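Local coordinates for protein MstE (Scytonema sp. PCC 10023, PDB 6SBF) that probably folds isoprenoid chains into polycyclic scaffolds during merosterol biosynthesis, acting as a monodomain class II terpene cyclase, at residues C271-L276 with L360-P365; S237-V242 with L276-D281; W212-Y217 with T265-W270. The protein carries 1 engineered substitution. All blocks are in the same frame, centred on the assembly; numbering follows the deposited sequence.

Contact 1: residues C271-L276 with L360-P365; sequences CLRLLL and LVKAAP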
loop_
_atom_site.group_PDB
_atom_site.type_symbol
_atom_site.label_atom_id
_atom_site.label_comp_id
_atom_site.label_asym_id
_atom_site.label_seq_id
_atom_site.Cartn_x
_atom_site.Cartn_y
_atom_site.Cartn_z
ATOM N N CYS A 271 -6.542 -8.518 -0.830
ATOM C CA CYS A 271 -7.854 -9.066 -1.201
ATOM C C CYS A 271 -8.728 -9.218 0.051
ATOM O O CYS A 271 -9.953 -8.985 -0.032
ATOM C CB CYS A 271 -7.654 -10.369 -1.942
ATOM S SG CYS A 271 -9.105 -10.968 -2.787
ATOM N N LEU A 272 -8.153 -9.627 1.153
ATOM C CA LEU A 272 -8.909 -9.776 2.426
ATOM C C LEU A 272 -9.484 -8.410 2.810
ATOM O O LEU A 272 -10.696 -8.344 3.179
ATOM C CB LEU A 272 -8.010 -10.403 3.466
ATOM C CG LEU A 272 -8.593 -10.536 4.866
ATOM C CD1 LEU A 272 -9.915 -11.277 4.827
ATOM C CD2 LEU A 272 -7.601 -11.197 5.801
ATOM N N ARG A 273 -8.712 -7.334 2.703
ATOM C CA ARG A 273 -9.244 -6.006 3.022
ATOM C C ARG A 273 -10.415 -5.678 2.061
ATOM O O ARG A 273 -11.436 -5.146 2.528
ATOM C CB ARG A 273 -8.172 -4.944 2.886
ATOM C CG ARG A 273 -7.298 -4.904 4.082
ATOM C CD ARG A 273 -6.320 -3.739 4.076
ATOM N NE ARG A 273 -6.829 -2.358 3.963
ATOM C CZ ARG A 273 -6.142 -1.273 4.353
ATOM N NH1 ARG A 273 -5.039 -1.390 5.063
ATOM N NH2 ARG A 273 -6.560 -0.059 4.030
ATOM N N LEU A 274 -10.261 -5.952 0.787
ATOM C CA LEU A 274 -11.348 -5.694 -0.187
ATOM C C LEU A 274 -12.621 -6.434 0.235
ATOM O O LEU A 274 -13.737 -5.855 0.182
ATOM C CB LEU A 274 -10.877 -6.125 -1.564
ATOM C CG LEU A 274 -11.928 -6.116 -2.679
ATOM C CD1 LEU A 274 -12.562 -4.784 -2.929
ATOM C CD2 LEU A 274 -11.243 -6.621 -3.965
ATOM N N LEU A 275 -12.494 -7.658 0.658
ATOM C CA LEU A 275 -13.654 -8.526 0.983
ATOM C C LEU A 275 -14.363 -8.061 2.278
ATOM O O LEU A 275 -15.484 -8.471 2.506
ATOM C CB LEU A 275 -13.254 -9.995 1.085
ATOM C CG LEU A 275 -12.787 -10.644 -0.231
ATOM C CD1 LEU A 275 -12.233 -12.012 0.068
ATOM C CD2 LEU A 275 -13.891 -10.682 -1.253
ATOM N N LEU A 276 -13.740 -7.199 3.083
ATOM C CA LEU A 276 -14.405 -6.629 4.274
ATOM C C LEU A 276 -15.449 -5.613 3.858
ATOM O O LEU A 276 -16.226 -5.179 4.743
ATOM C CB LEU A 276 -13.369 -5.996 5.169
ATOM C CG LEU A 276 -12.413 -7.010 5.802
ATOM C CD1 LEU A 276 -11.338 -6.277 6.526
ATOM C CD2 LEU A 276 -13.187 -7.892 6.797
ATOM N N LEU A 360 -5.454 -8.781 9.000
ATOM C CA LEU A 360 -5.939 -9.753 10.001
ATOM C C LEU A 360 -6.657 -9.009 11.160
ATOM O O LEU A 360 -7.680 -9.481 11.631
ATOM C CB LEU A 360 -4.785 -10.585 10.535
ATOM C CG LEU A 360 -4.135 -11.546 9.552
ATOM C CD1 LEU A 360 -2.963 -12.255 10.219
ATOM C CD2 LEU A 360 -5.144 -12.550 9.031
ATOM N N VAL A 361 -6.098 -7.882 11.572
ATOM C CA VAL A 361 -6.763 -7.042 12.594
ATOM C C VAL A 361 -8.146 -6.603 12.099
ATOM O O VAL A 361 -9.149 -6.712 12.841
ATOM C CB VAL A 361 -5.875 -5.861 12.992
ATOM C CG1 VAL A 361 -6.616 -4.929 13.936
ATOM C CG2 VAL A 361 -4.606 -6.303 13.678
ATOM N N LYS A 362 -8.228 -6.130 10.871
ATOM C CA LYS A 362 -9.504 -5.627 10.338
ATOM C C LYS A 362 -10.474 -6.784 10.140
ATOM O O LYS A 362 -11.677 -6.563 10.298
ATOM C CB LYS A 362 -9.230 -4.836 9.070
ATOM C CG LYS A 362 -8.432 -3.549 9.221
ATOM C CD LYS A 362 -8.112 -2.779 7.952
ATOM C CE LYS A 362 -9.287 -2.515 7.076
ATOM N NZ LYS A 362 -10.087 -1.440 7.697
ATOM N N ALA A 363 -10.008 -7.982 9.761
ATOM C CA ALA A 363 -10.927 -9.072 9.435
ATOM C C ALA A 363 -11.430 -9.810 10.654
ATOM O O ALA A 363 -12.484 -10.477 10.547
ATOM C CB ALA A 363 -10.256 -9.987 8.492
ATOM N N ALA A 364 -10.649 -9.855 11.719
ATOM C CA ALA A 364 -10.966 -10.729 12.859
ATOM C C ALA A 364 -12.381 -10.518 13.388
ATOM O O ALA A 364 -13.039 -11.497 13.728
ATOM C CB ALA A 364 -9.976 -10.516 13.972
ATOM N N PRO A 365 -12.904 -9.283 13.518
ATOM C CA PRO A 365 -14.229 -9.117 14.115
ATOM C C PRO A 365 -15.372 -9.628 13.230
ATOM O O PRO A 365 -16.487 -9.783 13.741
ATOM C CB PRO A 365 -14.347 -7.605 14.307
ATOM C CG PRO A 365 -13.372 -7.012 13.345
ATOM C CD PRO A 365 -12.224 -7.993 13.370
#

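Contact 2: residues S237-V242 with L276-D281; sequences SIEQAV and LLNTVD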
loop_
_atom_site.group_PDB
_atom_site.type_symbol
_atom_site.label_atom_id
_atom_site.label_comp_id
_atom_site.label_asym_id
_atom_site.label_seq_id
_atom_site.Cartn_x
_atom_site.Cartn_y
_atom_site.Cartn_z
ATOM N N SER A 237 -20.377 -0.175 -7.843
ATOM C CA SER A 237 -18.945 -0.291 -8.178
ATOM C C SER A 237 -18.209 -1.042 -7.098
ATOM O O SER A 237 -17.341 -1.888 -7.403
ATOM C CB SER A 237 -18.337 1.054 -8.474
ATOM O OG SER A 237 -18.894 1.617 -9.651
ATOM N N ILE A 238 -18.512 -0.726 -5.827
ATOM C CA ILE A 238 -17.883 -1.429 -4.697
ATOM C C ILE A 238 -18.224 -2.914 -4.769
ATOM O O ILE A 238 -17.354 -3.778 -4.611
ATOM C CB ILE A 238 -18.289 -0.796 -3.358
ATOM C CG1 ILE A 238 -17.790 0.641 -3.242
ATOM C CG2 ILE A 238 -17.841 -1.665 -2.210
ATOM C CD1 ILE A 238 -18.520 1.451 -2.223
ATOM N N GLU A 239 -19.509 -3.212 -5.008
ATOM C CA GLU A 239 -19.942 -4.623 -5.017
ATOM C C GLU A 239 -19.260 -5.364 -6.177
ATOM O O GLU A 239 -18.963 -6.534 -6.051
ATOM C CB GLU A 239 -21.474 -4.723 -5.077
ATOM C CG GLU A 239 -22.152 -4.175 -3.854
ATOM C CD GLU A 239 -21.814 -4.805 -2.529
ATOM O OE1 GLU A 239 -21.342 -5.974 -2.473
ATOM O OE2 GLU A 239 -22.080 -4.121 -1.506
ATOM N N GLN A 240 -19.104 -4.693 -7.309
ATOM C CA GLN A 240 -18.419 -5.370 -8.456
ATOM C C GLN A 240 -16.953 -5.671 -8.076
ATOM O O GLN A 240 -16.439 -6.736 -8.437
ATOM C CB GLN A 240 -18.437 -4.547 -9.731
ATOM C CG GLN A 240 -18.219 -5.515 -10.903
ATOM C CD GLN A 240 -17.940 -4.845 -12.227
ATOM O OE1 GLN A 240 -17.834 -3.608 -12.331
ATOM N NE2 GLN A 240 -17.825 -5.699 -13.253
ATOM N N ALA A 241 -16.308 -4.749 -7.381
ATOM C CA ALA A 241 -14.942 -4.979 -6.922
ATOM C C ALA A 241 -14.884 -6.148 -5.947
ATOM O O ALA A 241 -13.960 -6.987 -5.982
ATOM C CB ALA A 241 -14.390 -3.700 -6.362
ATOM N N VAL A 242 -15.833 -6.197 -5.005
ATOM C CA VAL A 242 -15.894 -7.343 -4.069
ATOM C C VAL A 242 -16.099 -8.662 -4.839
ATOM O O VAL A 242 -15.442 -9.652 -4.515
ATOM C CB VAL A 242 -16.993 -7.121 -3.011
ATOM C CG1 VAL A 242 -17.231 -8.364 -2.188
ATOM C CG2 VAL A 242 -16.652 -5.952 -2.095
ATOM N N LEU A 276 -13.740 -7.199 3.083
ATOM C CA LEU A 276 -14.405 -6.629 4.274
ATOM C C LEU A 276 -15.449 -5.613 3.858
ATOM O O LEU A 276 -16.226 -5.179 4.743
ATOM C CB LEU A 276 -13.369 -5.996 5.169
ATOM C CG LEU A 276 -12.413 -7.010 5.802
ATOM C CD1 LEU A 276 -11.338 -6.277 6.526
ATOM C CD2 LEU A 276 -13.187 -7.892 6.797
ATOM N N LEU A 277 -15.527 -5.232 2.587
ATOM C CA LEU A 277 -16.498 -4.181 2.182
ATOM C C LEU A 277 -17.892 -4.744 1.924
ATOM O O LEU A 277 -18.777 -3.942 1.630
ATOM C CB LEU A 277 -15.944 -3.419 0.977
ATOM C CG LEU A 277 -14.645 -2.691 1.281
ATOM C CD1 LEU A 277 -14.096 -2.052 0.018
ATOM C CD2 LEU A 277 -14.799 -1.620 2.379
ATOM N N ASN A 278 -18.075 -6.030 2.099
ATOM C CA ASN A 278 -19.406 -6.667 2.066
ATOM C C ASN A 278 -19.499 -7.558 3.292
ATOM O O ASN A 278 -18.756 -8.494 3.417
ATOM C CB ASN A 278 -19.657 -7.444 0.766
ATOM C CG ASN A 278 -21.023 -8.107 0.752
ATOM O OD1 ASN A 278 -21.354 -8.822 1.678
ATOM N ND2 ASN A 278 -21.814 -7.819 -0.253
ATOM N N THR A 279 -20.432 -7.228 4.182
ATOM C CA THR A 279 -20.544 -7.947 5.466
ATOM C C THR A 279 -21.793 -8.797 5.533
ATOM O O THR A 279 -21.982 -9.401 6.600
ATOM C CB THR A 279 -20.449 -7.001 6.659
ATOM O OG1 THR A 279 -21.520 -6.060 6.541
ATOM C CG2 THR A 279 -19.088 -6.331 6.718
ATOM N N VAL A 280 -22.537 -8.920 4.439
ATOM C CA VAL A 280 -23.799 -9.691 4.465
ATOM C C VAL A 280 -23.635 -11.020 3.705
ATOM O O VAL A 280 -24.329 -11.966 4.077
ATOM C CB VAL A 280 -24.962 -8.838 3.919
ATOM C CG1 VAL A 280 -25.144 -7.574 4.745
ATOM C CG2 VAL A 280 -24.799 -8.486 2.451
ATOM N N ASP A 281 -22.904 -11.036 2.587
ATOM C CA ASP A 281 -22.864 -12.205 1.675
ATOM C C ASP A 281 -22.142 -13.359 2.362
ATOM O O ASP A 281 -20.999 -13.201 2.707
ATOM C CB ASP A 281 -22.218 -11.822 0.340
ATOM C CG ASP A 281 -22.320 -12.927 -0.660
ATOM O OD1 ASP A 281 -23.362 -13.016 -1.279
ATOM O OD2 ASP A 281 -21.410 -13.727 -0.695
HETATM O O HOH W 1 -21.519 -4.139 0.979
#

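Contact 3: residues W212-Y217 with T265-W270; sequences WSDHEY and TFATAW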
loop_
_atom_site.group_PDB
_atom_site.type_symbol
_atom_site.label_atom_id
_atom_site.label_comp_id
_atom_site.label_asym_id
_atom_site.label_seq_id
_atom_site.Cartn_x
_atom_site.Cartn_y
_atom_site.Cartn_z
ATOM N N TRP A 212 2.640 -1.103 -8.927
ATOM C CA TRP A 212 2.461 -2.414 -8.304
ATOM C C TRP A 212 2.023 -3.444 -9.300
ATOM O O TRP A 212 1.132 -3.181 -10.122
ATOM C CB TRP A 212 1.405 -2.328 -7.192
ATOM C CG TRP A 212 1.783 -1.367 -6.106
ATOM C CD1 TRP A 212 1.447 -0.059 -6.075
ATOM C CD2 TRP A 212 2.769 -1.560 -5.068
ATOM N NE1 TRP A 212 2.054 0.570 -5.051
ATOM C CE2 TRP A 212 2.880 -0.336 -4.416
ATOM C CE3 TRP A 212 3.528 -2.640 -4.644
ATOM C CZ2 TRP A 212 3.715 -0.173 -3.317
ATOM C CZ3 TRP A 212 4.409 -2.470 -3.609
ATOM C CH2 TRP A 212 4.449 -1.259 -2.910
ATOM N N SER A 213 2.542 -4.641 -9.132
ATOM C CA SER A 213 2.136 -5.796 -9.946
ATOM C C SER A 213 0.732 -6.245 -9.543
ATOM O O SER A 213 -0.033 -6.750 -10.381
ATOM C CB SER A 213 3.141 -6.939 -9.676
ATOM O OG SER A 213 4.466 -6.687 -10.099
ATOM N N ASP A 214 0.428 -6.173 -8.237
ATOM C CA ASP A 214 -0.767 -6.861 -7.710
ATOM C C ASP A 214 -1.944 -5.885 -7.698
ATOM O O ASP A 214 -2.000 -4.941 -6.826
ATOM C CB ASP A 214 -0.476 -7.400 -6.323
ATOM C CG ASP A 214 0.606 -8.463 -6.331
ATOM O OD1 ASP A 214 0.446 -9.441 -7.088
ATOM O OD2 ASP A 214 1.604 -8.335 -5.598
ATOM N N HIS A 215 -2.950 -6.090 -8.545
ATOM C CA HIS A 215 -4.099 -5.193 -8.693
ATOM C C HIS A 215 -4.958 -5.161 -7.420
ATOM O O HIS A 215 -5.751 -4.218 -7.283
ATOM C CB HIS A 215 -4.991 -5.654 -9.844
ATOM C CG HIS A 215 -4.325 -5.755 -11.164
ATOM N ND1 HIS A 215 -3.315 -4.888 -11.551
ATOM C CD2 HIS A 215 -4.579 -6.593 -12.211
ATOM C CE1 HIS A 215 -2.936 -5.226 -12.794
ATOM N NE2 HIS A 215 -3.680 -6.272 -13.198
ATOM N N GLU A 216 -4.814 -6.136 -6.535
ATOM C CA GLU A 216 -5.575 -6.141 -5.259
ATOM C C GLU A 216 -5.277 -4.884 -4.433
ATOM O O GLU A 216 -6.167 -4.437 -3.753
ATOM C CB GLU A 216 -5.258 -7.423 -4.496
ATOM C CG GLU A 216 -5.656 -8.716 -5.223
ATOM C CD GLU A 216 -4.784 -9.136 -6.379
ATOM O OE1 GLU A 216 -5.263 -9.994 -7.196
ATOM O OE2 GLU A 216 -3.615 -8.660 -6.458
ATOM N N TYR A 217 -4.053 -4.397 -4.476
ATOM C CA TYR A 217 -3.679 -3.177 -3.752
ATOM C C TYR A 217 -4.532 -2.008 -4.205
ATOM O O TYR A 217 -5.231 -1.361 -3.376
ATOM C CB TYR A 217 -2.189 -2.923 -3.972
ATOM C CG TYR A 217 -1.658 -1.623 -3.435
ATOM C CD1 TYR A 217 -1.695 -0.460 -4.137
ATOM C CD2 TYR A 217 -1.022 -1.570 -2.213
ATOM C CE1 TYR A 217 -1.155 0.733 -3.678
ATOM C CE2 TYR A 217 -0.480 -0.388 -1.719
ATOM C CZ TYR A 217 -0.541 0.774 -2.438
ATOM O OH TYR A 217 0.007 1.936 -1.955
ATOM N N THR A 265 1.296 -13.609 -0.313
ATOM C CA THR A 265 0.880 -13.065 0.977
ATOM C C THR A 265 0.404 -11.633 0.832
ATOM O O THR A 265 -0.649 -11.276 1.433
ATOM C CB THR A 265 1.977 -13.232 2.018
ATOM O OG1 THR A 265 3.185 -12.726 1.493
ATOM C CG2 THR A 265 2.150 -14.681 2.440
ATOM N N PHE A 266 1.076 -10.810 0.066
ATOM C CA PHE A 266 0.710 -9.396 -0.144
ATOM C C PHE A 266 -0.616 -9.271 -0.850
ATOM O O PHE A 266 -1.501 -8.488 -0.419
ATOM C CB PHE A 266 1.845 -8.662 -0.862
ATOM C CG PHE A 266 1.674 -7.192 -1.099
ATOM C CD1 PHE A 266 1.828 -6.293 -0.047
ATOM C CD2 PHE A 266 1.449 -6.681 -2.358
ATOM C CE1 PHE A 266 1.743 -4.928 -0.291
ATOM C CE2 PHE A 266 1.412 -5.348 -2.635
ATOM C CZ PHE A 266 1.563 -4.461 -1.577
ATOM N N ALA A 267 -0.792 -9.969 -1.964
ATOM C CA ALA A 267 -2.017 -9.837 -2.758
ATOM C C ALA A 267 -3.167 -10.405 -1.913
ATOM O O ALA A 267 -4.288 -9.898 -2.027
ATOM C CB ALA A 267 -1.879 -10.532 -4.102
ATOM N N THR A 268 -2.952 -11.482 -1.185
ATOM C CA THR A 268 -4.019 -12.105 -0.373
ATOM C C THR A 268 -4.463 -11.144 0.752
ATOM O O THR A 268 -5.670 -11.017 0.985
ATOM C CB THR A 268 -3.602 -13.462 0.188
ATOM O OG1 THR A 268 -3.269 -14.309 -0.919
ATOM C CG2 THR A 268 -4.662 -14.116 1.008
ATOM N N ALA A 269 -3.535 -10.456 1.382
ATOM C CA ALA A 269 -3.874 -9.515 2.473
ATOM C C ALA A 269 -4.685 -8.362 1.890
ATOM O O ALA A 269 -5.713 -7.960 2.502
ATOM C CB ALA A 269 -2.594 -9.022 3.112
ATOM N N TRP A 270 -4.305 -7.847 0.727
ATOM C CA TRP A 270 -5.104 -6.767 0.138
ATOM C C TRP A 270 -6.477 -7.301 -0.289
ATOM O O TRP A 270 -7.467 -6.558 -0.162
ATOM C CB TRP A 270 -4.335 -6.053 -0.993
ATOM C CG TRP A 270 -3.358 -5.050 -0.448
ATOM C CD1 TRP A 270 -1.993 -5.081 -0.408
ATOM C CD2 TRP A 270 -3.738 -3.815 0.200
ATOM N NE1 TRP A 270 -1.504 -3.957 0.196
ATOM C CE2 TRP A 270 -2.541 -3.182 0.615
ATOM C CE3 TRP A 270 -4.947 -3.213 0.506
ATOM C CZ2 TRP A 270 -2.564 -1.943 1.272
ATOM C CZ3 TRP A 270 -4.962 -1.988 1.113
ATOM C CH2 TRP A 270 -3.796 -1.385 1.510
#

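Contact 1: residues C271-L276 with L360-P365
The guanidinium of Arg273, crossed by the aliphatic chain of Lys362, is gripped by acceptors beyond both segments: NH2 forms a salt bridge with Glu224 OE1, and NH1 gives a weak hydrogen bond to Asn358 OD1. Two helices of the alpha6-alpha6 barrel, 265-275 and 350-363, meet here near their C-terminal ends, burying 281 Å² between the segments without any hydrogen bond across. Lys362 lies over one face of the guanidinium, its CD 4.0 Å above the Arg273 plane and displaced toward the rim. A bend in the lysine (chi3 51°) puts CE beside the arginine, 4.0 Å from Arg273 NE, and a second bend (chi4 75°) leaves NZ 5.0 Å from that NE. Two like charges at this spacing would probably repel mildly, an effect that the salt bridge of Arg273 to Glu224 is likely to temper.

Beside this polar pair the contact is apolar. Leu276 divides its two methyls between neighbouring residues: CD1 touches Lys362 CB at 3.6 Å, and CD2 comes to 3.7 Å from Ala363 CA. The methyl of Ala363 faces both branches of Leu272, with CB 3.9 Å from Leu272 CD1 and almost as near to CD2. Helix 282-298 closes over this patch, Ile292 touching both Leu272 and Ala363 while Arg288 packs on Leu272 and Leu276. Leu360 starts out away from the interface, yet its end swings back, so that its CD2 lies 4.3 Å from Leu272 CD2.

Contact 2: residues S237-V242 with L276-D281
The carboxylate of Glu239 and the amide of Asn278 stand almost perpendicular, their planes 87° apart. Asn278 ND2 donates to Glu239 OE1 at 2.9 Å in a nearly straight bond that ties the loop 276-281 to helix 235-248; the acceptor lies in the amide plane, while the donor reaches OE1 on its syn side, 23° out of the carboxylate plane. A bend in the glutamate (chi2 -60°) turns CD toward the loop. The other oxygen, OE2, takes a hydrogen bond from Gln235 NE2. A water donates to Leu277 O, 2.8 Å from the water oxygen, and is modelled doubtfully close to Glu239 OE2.

Asn278 uses its opposite end to shape the connection between helices 265-275 and 282-298: OD1 accepts from Val280 N at 3.0 Å, an Asx turn, and from Asp281 N at 2.9 Å. Asp281 in turn is the N-cap of helix 282-298, its OD2 accepting from Val284 N.

Alongside runs an apolar seam. Leu277 CB is met by Val242 CG2 at 4.0 Å and by Ile238 CG2 at 4.1 Å, while the other methyl of the valine, Val242 CG1, touches Asn278 CB at 3.9 Å.

Contact 3: residues W212-Y217 with T265-W270
Glu216 and Trp270 bring the opening turn of helix 215-229 against helix 265-275, their CA atoms only 5.5 Å apart. From this close approach, Tyr217 and Trp270 run side by side, pointing the same way. Their rings form a T-shaped pair, the edge of Tyr217 toward the face of the Trp270 five-membered ring, with planes at 73° and centroids 5.1 Å apart. With CG anti to the backbone N (chi1 173°) the Tyr217 ring is carried alongside the indole, and its CD2 comes to 3.4 Å from Trp270 NE1. The same indole face receives a CH-pi contact, Tyr217 CA lying 4.1 Å from the five-membered ring centroid.

Phe266 joins the cluster one helical turn before Trp270, whose CD1 sits 3.7 Å above the centre of the phenyl ring. On the other segment, Trp212 CE3 touches Phe266 CE2 at 4.0 Å, the two rings inclined at 35°. Asp214 OD2 lies in the plane of the Phe266 ring at its edge, 3.6 Å from CD2. Glu216 OE2 rests against the methyl of Ala267, while Glu216 OE1 forms a salt bridge with Arg248.

An alanine in place of Trp270 removes the indole from the edge of Tyr217 and the face of Phe266, and would probably open a gap between them and hold both rings less firmly. The contact rests on aromatic packing with no hydrogen bond across, and its electron-rich rings would be consistent with the aromatic residues by which class II cyclases steady carbocations, if they face the pocket; the Asp214 oxygen sits where the phenyl rim is expected to be slightly positive.

How the contacts relate
Helix 265-275 runs through the whole set: its first part makes contact 3, its C-terminal end makes contact 1, and the loop that follows makes contact 2, with Leu276 shared by contacts 1 and 2. The centres of contacts 1 and 2 are about 12 Å apart, those of 1 and 3 about 13 Å, and those of 2 and 3 about 17 Å. Along the chain contact 3 closes before contact 1 opens, whereas contact 2 interleaves with both. Contact 3 joins helices 215-229 and 265-275, and contact 2 sets the loop after 265-275 on helix 235-248, while contact 1 brings in helix 350-363 from near the C-terminus, linking parts of the barrel far apart in sequence.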